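Local coordinates for protein bacterioferritin (Mycobacterium tuberculosis, PDB 3UOI) that stores iron, oxidising ferrous ions with dioxygen at a ferroxidase centre and laying down the ferric mineral inside a haem-containing 24-subunit shell, at the interface of chains A and B. Residues are numbered along the deposited sequence; one frame, centred on the assembly and turned at random. Chains: chain A/B, Bacterioferritin.

The interface of chains A and B. Residues chain A 37; chain B 138, 142, 145.
The side chain of B:Lys145 runs nearly extended through chi2 and chi3 and then bends at chi4 (142°), which carries its terminal amino nitrogen NZ to the indole of A:Trp37. In A:Trp37, CG lies anti to the carbonyl carbon and beside the backbone N, and a chi2 of -22° turns the indole so that one face receives NZ. This is a subunit-to-subunit patch of the bacterioferritin shell, in the ferritin-like four-helix-bundle family: A:Trp37 lies in the short loop between helices 7-36 and 40-66, and its partners project from helix 116-146 of chain B. The A-B interface as a whole is not an exact two-fold; here a loop of one copy meets a helix of another, a contact that may contribute to holding the 24-mer together. The two side chains cross at about a right angle, the lysine reaching one face of the indole with its end. NZ stands 4.1 Å from the centroid of the A:Trp37 five-membered ring, a cation-pi arrangement if the amine is charged. Its position is offset toward the rim, on the pyrrole side: A:Trp37 CD1 lies 3.9 Å from B:Lys145 NZ, and CG and NE1 are only slightly farther.

A second link uses the A:Trp37 backbone. Its carbonyl oxygen O is 2.5 Å from the oxygen of water 1, a rather short separation, and the oxygen of water 1 lies 3.2 Å from B:Lys145 NZ. The same amine therefore meets the ring directly and the backbone through solvent, two restraints that would favour the bent end of the chain. Hydrocarbon groups approach the same carbonyl: B:Thr138 CG2 and B:Leu142 CD2 each come to 3.6 Å from A:Trp37 O, at van der Waals range. Spacings of four and three residues put B:Thr138, B:Leu142 and B:Lys145 along one side of their helix. A:Trp37 hides 41 Å² and B:Lys145 most of the remainder, so the indole-lysine pair makes up the bulk of the patch, while B:Thr138 and B:Leu142 are merely grazed.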
ATOM      1  N   TRP A  37      32.693  30.047  18.218  1.00 25.78           N
ATOM      2  CA  TRP A  37      33.557  29.568  19.275  1.00 25.29           C
ATOM      3  C   TRP A  37      33.565  28.012  19.297  1.00 24.86           C
ATOM      4  O   TRP A  37      34.356  27.404  19.958  1.00 23.24           O
ATOM      5  CB  TRP A  37      33.138  30.140  20.649  1.00 23.95           C
ATOM      6  CG  TRP A  37      33.441  31.552  20.856  1.00 25.78           C
ATOM      7  CD1 TRP A  37      34.361  32.261  20.215  1.00 18.72           C
ATOM      8  CD2 TRP A  37      32.844  32.441  21.802  1.00 26.17           C
ATOM      9  NE1 TRP A  37      34.404  33.513  20.666  1.00 22.68           N
ATOM     10  CE2 TRP A  37      33.471  33.672  21.643  1.00 25.39           C
ATOM     11  CE3 TRP A  37      31.845  32.322  22.757  1.00 26.10           C
ATOM     12  CZ2 TRP A  37      33.136  34.783  22.408  1.00 26.29           C
ATOM     13  CZ3 TRP A  37      31.512  33.430  23.510  1.00 24.22           C
ATOM     14  CH2 TRP A  37      32.155  34.643  23.323  1.00 23.69           C
TER
ATOM     15  N   THR B 138      39.469  27.080  15.591  1.00 21.26           N
ATOM     16  CA  THR B 138      38.460  26.878  16.610  1.00 24.06           C
ATOM     17  C   THR B 138      38.769  25.637  17.477  1.00 25.18           C
ATOM     18  O   THR B 138      38.666  25.703  18.628  1.00 27.04           O
ATOM     19  CB  THR B 138      37.037  26.817  15.996  1.00 22.05           C
ATOM     20  OG1 THR B 138      36.673  28.089  15.499  1.00 28.96           O
ATOM     21  CG2 THR B 138      36.016  26.424  16.972  1.00 26.03           C
ATOM     22  N   LEU B 142      39.354  25.704  21.691  1.00 23.35           N
ATOM     23  CA  LEU B 142      38.586  24.862  22.565  1.00 21.58           C
ATOM     24  C   LEU B 142      39.445  24.029  23.503  1.00 21.83           C
ATOM     25  O   LEU B 142      39.064  23.814  24.606  1.00 21.93           O
ATOM     26  CB  LEU B 142      37.607  23.983  21.797  1.00 20.65           C
ATOM     27  CG  LEU B 142      36.269  24.528  21.323  1.00 18.09           C
ATOM     28  CD1 LEU B 142      35.560  23.493  20.567  1.00 21.51           C
ATOM     29  CD2 LEU B 142      35.445  25.005  22.456  1.00 14.60           C
ATOM     30  N   LYS B 145      40.180  26.610  26.072  1.00 29.88           N
ATOM     31  CA  LYS B 145      39.006  26.883  26.813  1.00 30.92           C
ATOM     32  C   LYS B 145      38.477  25.711  27.634  1.00 30.31           C
ATOM     33  O   LYS B 145      38.146  25.881  28.740  1.00 31.98           O
ATOM     34  CB  LYS B 145      37.923  27.457  25.895  1.00 30.90           C
ATOM     35  CG  LYS B 145      38.295  28.734  25.265  1.00 30.93           C
ATOM     36  CD  LYS B 145      37.163  29.348  24.550  1.00 36.70           C
ATOM     37  CE  LYS B 145      37.558  30.700  24.066  1.00 39.04           C
ATOM     38  NZ  LYS B 145      37.031  31.024  22.762  1.00 41.71           N
TER
HETATM   39  O   HOH W   1      36.375  28.462  20.934  1.00 25.24           O